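Long-range contact in dihydroxyacetone kinase (Citrobacter freundii, PDB 1UN8), which catalyses the ATP-dependent phosphorylation of dihydroxyacetone to dihydroxyacetone phosphate, working as a homodimer with a divalent metal cofactor: residues Asn131-Leu143 with Leu176-Leu189. Residues are numbered along the deposited sequence; the frame is centred on the assembly and turned at random.
Sequences NVEMLIVGDDISL and LREAQYAASNTFSL
Leu135 drops from edge strand 132-137 onto helix segment 176-184, which runs almost parallel to it (5°, axes 9.3 Å apart) in the alpha/beta layering of the DhaK domain. Its forked end, carried there by a trans chi1 (172°), straddles the helix surface: CD2 presses on Ala179 CB at 3.6 Å, where a small residue lets the helix come close, while CD1 lies against the amide end of Gln180. Leu135 CB stands 4.3 Å from Leu176 CD1. Leu176 CD2 instead lies against the bent chain of Glu133, touching CG and OE1, the two side chains crossing at about a right angle.

The loop that follows strand 132-137 of one sheet bridges to the start of strand 186-192 in the other, Asp140 pairing with Ser188. Ser188 N donates to Asp139 O (2.9 Å) and Ile141 N to Ser188 O (3.0 Å), flanking this single bridge. Ile141 CG2 sits at the edge of the Phe187 ring. Asp139, its carboxylate also bonded by Ile152 N, turns OD2 to Ser188 OG, at a distance doubtful as modelled. Next to it, Asp140 OD1 accepts from Ser142 N at 3.0 Å, closing an Asx turn.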
ATOM      1  N   ASN A 131      -0.266  38.751  -0.874  1.00 53.56           N
ATOM      2  CA  ASN A 131       0.277  38.609   0.468  1.00 56.32           C
ATOM      3  C   ASN A 131       0.665  37.144   0.603  1.00 56.95           C
ATOM      4  O   ASN A 131      -0.188  36.258   0.514  1.00 54.70           O
ATOM      5  CB  ASN A 131      -0.758  38.971   1.526  1.00 59.14           C
ATOM      6  CG  ASN A 131      -0.968  40.461   1.639  1.00 62.12           C
ATOM      7  OD1 ASN A 131      -1.406  40.951   2.672  1.00 66.14           O
ATOM      8  ND2 ASN A 131      -0.659  41.193   0.574  1.00 62.64           N
ATOM      9  N   VAL A 132       1.955  36.895   0.816  1.00 57.78           N
ATOM     10  CA  VAL A 132       2.450  35.533   0.917  1.00 56.84           C
ATOM     11  C   VAL A 132       3.305  35.252   2.142  1.00 57.22           C
ATOM     12  O   VAL A 132       4.072  36.102   2.598  1.00 58.19           O
ATOM     13  CB  VAL A 132       3.290  35.174  -0.319  1.00 56.35           C
ATOM     14  CG1 VAL A 132       3.533  33.673  -0.363  1.00 55.21           C
ATOM     15  CG2 VAL A 132       2.589  35.663  -1.579  1.00 55.01           C
ATOM     16  N   GLU A 133       3.160  34.041   2.666  1.00 56.06           N
ATOM     17  CA  GLU A 133       3.947  33.590   3.801  1.00 54.55           C
ATOM     18  C   GLU A 133       4.409  32.163   3.488  1.00 53.42           C
ATOM     19  O   GLU A 133       3.708  31.403   2.811  1.00 52.08           O
ATOM     20  CB  GLU A 133       3.120  33.610   5.085  1.00 55.91           C
ATOM     21  CG  GLU A 133       2.832  35.005   5.649  1.00 57.68           C
ATOM     22  CD  GLU A 133       4.080  35.862   5.821  1.00 58.49           C
ATOM     23  OE1 GLU A 133       5.165  35.311   6.105  1.00 59.87           O
ATOM     24  OE2 GLU A 133       3.970  37.096   5.686  1.00 60.04           O
ATOM     25  N   MET A 134       5.596  31.806   3.963  1.00 51.43           N
ATOM     26  CA  MET A 134       6.117  30.469   3.722  1.00 49.94           C
ATOM     27  C   MET A 134       6.542  29.771   5.007  1.00 48.87           C
ATOM     28  O   MET A 134       7.256  30.345   5.829  1.00 49.95           O
ATOM     29  CB  MET A 134       7.306  30.531   2.773  1.00 49.13           C
ATOM     30  CG  MET A 134       7.852  29.174   2.423  1.00 49.55           C
ATOM     31  SD  MET A 134       8.999  29.225   1.021  1.00 50.36           S
ATOM     32  CE  MET A 134      10.416  28.528   1.839  1.00 50.91           C
ATOM     33  N   LEU A 135       6.095  28.533   5.183  1.00 46.50           N
ATOM     34  CA  LEU A 135       6.459  27.753   6.361  1.00 44.05           C
ATOM     35  C   LEU A 135       7.209  26.502   5.922  1.00 44.40           C
ATOM     36  O   LEU A 135       6.631  25.602   5.309  1.00 42.09           O
ATOM     37  CB  LEU A 135       5.219  27.339   7.154  1.00 42.11           C
ATOM     38  CG  LEU A 135       5.514  26.355   8.293  1.00 42.33           C
ATOM     39  CD1 LEU A 135       6.426  27.038   9.295  1.00 42.32           C
ATOM     40  CD2 LEU A 135       4.233  25.881   8.971  1.00 40.86           C
ATOM     41  N   ILE A 136       8.506  26.456   6.226  1.00 44.86           N
ATOM     42  CA  ILE A 136       9.327  25.297   5.882  1.00 44.62           C
ATOM     43  C   ILE A 136       9.155  24.250   6.994  1.00 43.97           C
ATOM     44  O   ILE A 136       9.399  24.539   8.175  1.00 45.11           O
ATOM     45  CB  ILE A 136      10.840  25.646   5.778  1.00 45.28           C
ATOM     46  CG1 ILE A 136      11.090  26.770   4.772  1.00 45.55           C
ATOM     47  CG2 ILE A 136      11.609  24.418   5.321  1.00 46.00           C
ATOM     48  CD1 ILE A 136      10.664  28.110   5.268  1.00 52.24           C
ATOM     49  N   VAL A 137       8.728  23.044   6.624  1.00 41.86           N
ATOM     50  CA  VAL A 137       8.533  21.976   7.600  1.00 41.07           C
ATOM     51  C   VAL A 137       9.708  20.985   7.632  1.00 41.23           C
ATOM     52  O   VAL A 137      10.076  20.409   6.606  1.00 41.14           O
ATOM     53  CB  VAL A 137       7.238  21.203   7.311  1.00 40.88           C
ATOM     54  CG1 VAL A 137       6.951  20.221   8.442  1.00 40.16           C
ATOM     55  CG2 VAL A 137       6.081  22.181   7.159  1.00 40.64           C
ATOM     56  N   GLY A 138      10.295  20.809   8.817  1.00 39.34           N
ATOM     57  CA  GLY A 138      11.415  19.899   8.975  1.00 38.69           C
ATOM     58  C   GLY A 138      11.164  19.047  10.200  1.00 38.46           C
ATOM     59  O   GLY A 138      11.764  19.252  11.247  1.00 37.46           O
ATOM     60  N   ASP A 139      10.268  18.077  10.061  1.00 38.14           N
ATOM     61  CA  ASP A 139       9.895  17.217  11.172  1.00 39.37           C
ATOM     62  C   ASP A 139      10.757  15.983  11.458  1.00 38.55           C
ATOM     63  O   ASP A 139      10.637  15.384  12.523  1.00 38.71           O
ATOM     64  CB  ASP A 139       8.424  16.797  11.008  1.00 39.29           C
ATOM     65  CG  ASP A 139       8.172  16.014   9.725  1.00 41.66           C
ATOM     66  OD1 ASP A 139       8.537  16.494   8.633  1.00 41.06           O
ATOM     67  OD2 ASP A 139       7.598  14.909   9.812  1.00 42.53           O
ATOM     68  N   ASP A 140      11.624  15.601  10.527  1.00 38.78           N
ATOM     69  CA  ASP A 140      12.477  14.430  10.726  1.00 40.37           C
ATOM     70  C   ASP A 140      13.442  14.614  11.903  1.00 40.85           C
ATOM     71  O   ASP A 140      14.057  15.669  12.045  1.00 41.71           O
ATOM     72  CB  ASP A 140      13.251  14.142   9.434  1.00 40.89           C
ATOM     73  CG  ASP A 140      14.150  12.918   9.535  1.00 41.36           C
ATOM     74  OD1 ASP A 140      13.849  12.011  10.335  1.00 40.54           O
ATOM     75  OD2 ASP A 140      15.156  12.864   8.793  1.00 42.42           O
ATOM     76  N   ILE A 141      13.558  13.595  12.754  1.00 39.52           N
ATOM     77  CA  ILE A 141      14.462  13.666  13.901  1.00 40.15           C
ATOM     78  C   ILE A 141      15.604  12.658  13.798  1.00 41.10           C
ATOM     79  O   ILE A 141      16.391  12.501  14.737  1.00 42.00           O
ATOM     80  CB  ILE A 141      13.727  13.388  15.235  1.00 39.27           C
ATOM     81  CG1 ILE A 141      13.325  11.907  15.313  1.00 40.74           C
ATOM     82  CG2 ILE A 141      12.531  14.321  15.380  1.00 38.79           C
ATOM     83  CD1 ILE A 141      12.417  11.589  16.491  1.00 40.30           C
ATOM     84  N   SER A 142      15.693  11.971  12.667  1.00 41.45           N
ATOM     85  CA  SER A 142      16.729  10.970  12.478  1.00 43.61           C
ATOM     86  C   SER A 142      18.168  11.487  12.484  1.00 45.69           C
ATOM     87  O   SER A 142      19.087  10.757  12.846  1.00 46.03           O
ATOM     88  CB  SER A 142      16.492  10.214  11.173  1.00 43.05           C
ATOM     89  OG  SER A 142      16.735  11.042  10.054  1.00 43.32           O
ATOM     90  N   LEU A 143      18.361  12.740  12.085  1.00 48.06           N
ATOM     91  CA  LEU A 143      19.696  13.329  11.999  1.00 49.78           C
ATOM     92  C   LEU A 143      19.898  14.537  12.910  1.00 52.63           C
ATOM     93  O   LEU A 143      19.854  15.679  12.462  1.00 54.73           O
ATOM     94  CB  LEU A 143      19.966  13.720  10.547  1.00 46.15           C
ATOM     95  CG  LEU A 143      19.830  12.521   9.602  1.00 47.17           C
ATOM     96  CD1 LEU A 143      19.797  12.964   8.139  1.00 43.31           C
ATOM     97  CD2 LEU A 143      20.989  11.570   9.865  1.00 47.02           C
ATOM     98  N   LEU A 176      -0.444  31.160   9.550  1.00 56.28           N
ATOM     99  CA  LEU A 176       0.986  30.936   9.698  1.00 56.50           C
ATOM    100  C   LEU A 176       1.358  30.625  11.141  1.00 57.18           C
ATOM    101  O   LEU A 176       2.057  29.656  11.414  1.00 58.31           O
ATOM    102  CB  LEU A 176       1.755  32.168   9.217  1.00 55.45           C
ATOM    103  CG  LEU A 176       3.260  32.259   9.487  1.00 55.00           C
ATOM    104  CD1 LEU A 176       3.984  31.113   8.810  1.00 54.36           C
ATOM    105  CD2 LEU A 176       3.785  33.595   8.961  1.00 54.57           C
ATOM    106  N   ARG A 177       0.880  31.447  12.063  1.00 58.05           N
ATOM    107  CA  ARG A 177       1.178  31.275  13.477  1.00 57.94           C
ATOM    108  C   ARG A 177       0.863  29.858  13.932  1.00 56.40           C
ATOM    109  O   ARG A 177       1.717  29.164  14.476  1.00 55.35           O
ATOM    110  CB  ARG A 177       0.365  32.267  14.317  1.00 60.44           C
ATOM    111  CG  ARG A 177       0.859  32.429  15.755  1.00 64.62           C
ATOM    112  CD  ARG A 177      -0.236  32.927  16.720  1.00 69.62           C
ATOM    113  NE  ARG A 177      -0.973  31.830  17.366  1.00 74.06           N
ATOM    114  CZ  ARG A 177      -0.427  30.899  18.163  1.00 76.43           C
ATOM    115  NH1 ARG A 177       0.878  30.914  18.428  1.00 76.85           N
ATOM    116  NH2 ARG A 177      -1.185  29.945  18.703  1.00 75.50           N
ATOM    117  N   GLU A 178      -0.377  29.448  13.712  1.00 55.44           N
ATOM    118  CA  GLU A 178      -0.844  28.125  14.106  1.00 56.05           C
ATOM    119  C   GLU A 178      -0.114  27.004  13.370  1.00 54.89           C
ATOM    120  O   GLU A 178       0.235  25.981  13.963  1.00 53.27           O
ATOM    121  CB  GLU A 178      -2.353  28.015  13.849  1.00 57.91           C
ATOM    122  CG  GLU A 178      -3.224  28.920  14.722  1.00 58.87           C
ATOM    123  CD  GLU A 178      -3.111  28.595  16.201  1.00 59.40           C
ATOM    124  OE1 GLU A 178      -2.913  27.409  16.549  1.00 61.12           O
ATOM    125  OE2 GLU A 178      -3.236  29.525  17.021  1.00 60.81           O
ATOM    126  N   ALA A 179       0.099  27.207  12.073  1.00 53.88           N
ATOM    127  CA  ALA A 179       0.786  26.241  11.234  1.00 52.93           C
ATOM    128  C   ALA A 179       2.190  26.007  11.780  1.00 53.15           C
ATOM    129  O   ALA A 179       2.663  24.867  11.866  1.00 53.03           O
ATOM    130  CB  ALA A 179       0.861  26.755   9.812  1.00 52.58           C
ATOM    131  N   GLN A 180       2.864  27.092  12.141  1.00 51.97           N
ATOM    132  CA  GLN A 180       4.206  26.986  12.680  1.00 51.12           C
ATOM    133  C   GLN A 180       4.142  26.275  14.031  1.00 49.97           C
ATOM    134  O   GLN A 180       4.990  25.447  14.357  1.00 49.11           O
ATOM    135  CB  GLN A 180       4.821  28.382  12.826  1.00 51.88           C
ATOM    136  CG  GLN A 180       6.150  28.419  13.595  1.00 54.09           C
ATOM    137  CD  GLN A 180       7.301  27.685  12.891  1.00 54.32           C
ATOM    138  OE1 GLN A 180       7.841  28.161  11.887  1.00 53.65           O
ATOM    139  NE2 GLN A 180       7.677  26.525  13.424  1.00 53.29           N
ATOM    140  N   TYR A 181       3.118  26.588  14.812  1.00 50.53           N
ATOM    141  CA  TYR A 181       2.951  25.979  16.127  1.00 50.72           C
ATOM    142  C   TYR A 181       2.806  24.464  15.974  1.00 50.59           C
ATOM    143  O   TYR A 181       3.376  23.694  16.750  1.00 49.82           O
ATOM    144  CB  TYR A 181       1.720  26.563  16.833  1.00 50.89           C
ATOM    145  CG  TYR A 181       1.555  26.102  18.268  1.00 52.59           C
ATOM    146  CD1 TYR A 181       2.531  26.378  19.229  1.00 54.24           C
ATOM    147  CD2 TYR A 181       0.427  25.388  18.666  1.00 53.87           C
ATOM    148  CE1 TYR A 181       2.389  25.952  20.555  1.00 54.04           C
ATOM    149  CE2 TYR A 181       0.271  24.957  19.986  1.00 54.97           C
ATOM    150  CZ  TYR A 181       1.252  25.244  20.924  1.00 56.14           C
ATOM    151  OH  TYR A 181       1.080  24.831  22.231  1.00 58.00           O
ATOM    152  N   ALA A 182       2.039  24.036  14.979  1.00 49.29           N
ATOM    153  CA  ALA A 182       1.855  22.608  14.746  1.00 49.05           C
ATOM    154  C   ALA A 182       3.198  21.989  14.353  1.00 47.35           C
ATOM    155  O   ALA A 182       3.622  20.981  14.914  1.00 45.88           O
ATOM    156  CB  ALA A 182       0.825  22.376  13.644  1.00 49.31           C
ATOM    157  N   ALA A 183       3.863  22.606  13.388  1.00 46.10           N
ATOM    158  CA  ALA A 183       5.151  22.116  12.937  1.00 46.31           C
ATOM    159  C   ALA A 183       6.062  21.869  14.138  1.00 46.62           C
ATOM    160  O   ALA A 183       6.555  20.760  14.335  1.00 46.94           O
ATOM    161  CB  ALA A 183       5.791  23.124  11.982  1.00 43.42           C
ATOM    162  N   SER A 184       6.267  22.902  14.947  1.00 47.03           N
ATOM    163  CA  SER A 184       7.131  22.810  16.125  1.00 46.83           C
ATOM    164  C   SER A 184       6.770  21.679  17.082  1.00 45.86           C
ATOM    165  O   SER A 184       7.573  21.286  17.922  1.00 46.31           O
ATOM    166  CB  SER A 184       7.118  24.135  16.886  1.00 46.37           C
ATOM    167  OG  SER A 184       7.681  25.168  16.101  1.00 49.88           O
ATOM    168  N   ASN A 185       5.563  21.156  16.957  1.00 45.31           N
ATOM    169  CA  ASN A 185       5.121  20.076  17.822  1.00 45.60           C
ATOM    170  C   ASN A 185       4.996  18.754  17.071  1.00 46.20           C
ATOM    171  O   ASN A 185       4.330  17.824  17.532  1.00 45.48           O
ATOM    172  CB  ASN A 185       3.782  20.448  18.454  1.00 46.81           C
ATOM    173  CG  ASN A 185       3.935  21.414  19.612  1.00 48.26           C
ATOM    174  OD1 ASN A 185       4.272  21.011  20.722  1.00 48.92           O
ATOM    175  ND2 ASN A 185       3.702  22.698  19.356  1.00 49.46           N
ATOM    176  N   THR A 186       5.646  18.669  15.916  1.00 45.34           N
ATOM    177  CA  THR A 186       5.588  17.465  15.114  1.00 44.95           C
ATOM    178  C   THR A 186       6.963  16.826  14.985  1.00 43.76           C
ATOM    179  O   THR A 186       7.937  17.479  14.617  1.00 43.08           O
ATOM    180  CB  THR A 186       5.002  17.777  13.723  1.00 45.43           C
ATOM    181  OG1 THR A 186       3.691  18.331  13.883  1.00 44.64           O
ATOM    182  CG2 THR A 186       4.907  16.514  12.877  1.00 44.90           C
ATOM    183  N   PHE A 187       7.025  15.539  15.305  1.00 43.50           N
ATOM    184  CA  PHE A 187       8.271  14.781  15.248  1.00 43.55           C
ATOM    185  C   PHE A 187       8.065  13.457  14.505  1.00 43.26           C
ATOM    186  O   PHE A 187       7.166  12.669  14.825  1.00 42.18           O
ATOM    187  CB  PHE A 187       8.787  14.528  16.670  1.00 44.72           C
ATOM    188  CG  PHE A 187       8.797  15.765  17.538  1.00 45.67           C
ATOM    189  CD1 PHE A 187       7.624  16.227  18.131  1.00 44.36           C
ATOM    190  CD2 PHE A 187       9.964  16.511  17.694  1.00 45.41           C
ATOM    191  CE1 PHE A 187       7.609  17.408  18.858  1.00 44.94           C
ATOM    192  CE2 PHE A 187       9.957  17.698  18.423  1.00 45.51           C
ATOM    193  CZ  PHE A 187       8.778  18.147  19.003  1.00 45.27           C
ATOM    194  N   SER A 188       8.899  13.216  13.501  1.00 42.36           N
ATOM    195  CA  SER A 188       8.782  11.996  12.718  1.00 41.06           C
ATOM    196  C   SER A 188      10.098  11.234  12.599  1.00 40.34           C
ATOM    197  O   SER A 188      11.179  11.827  12.606  1.00 39.50           O
ATOM    198  CB  SER A 188       8.269  12.329  11.322  1.00 38.82           C
ATOM    199  OG  SER A 188       7.097  13.111  11.397  1.00 38.93           O
ATOM    200  N   LEU A 189       9.981   9.915  12.496  1.00 38.50           N
ATOM    201  CA  LEU A 189      11.133   9.047  12.341  1.00 37.49           C
ATOM    202  C   LEU A 189      10.747   7.894  11.424  1.00 36.68           C
ATOM    203  O   LEU A 189       9.752   7.214  11.648  1.00 37.05           O
ATOM    204  CB  LEU A 189      11.588   8.503  13.696  1.00 38.42           C
ATOM    205  CG  LEU A 189      12.798   7.567  13.662  1.00 36.53           C
ATOM    206  CD1 LEU A 189      13.947   8.258  12.949  1.00 34.07           C
ATOM    207  CD2 LEU A 189      13.178   7.163  15.093  1.00 37.82           C
TER
HETATM  208  O   HOH W   1       9.512  24.594  11.277  1.00 45.13           O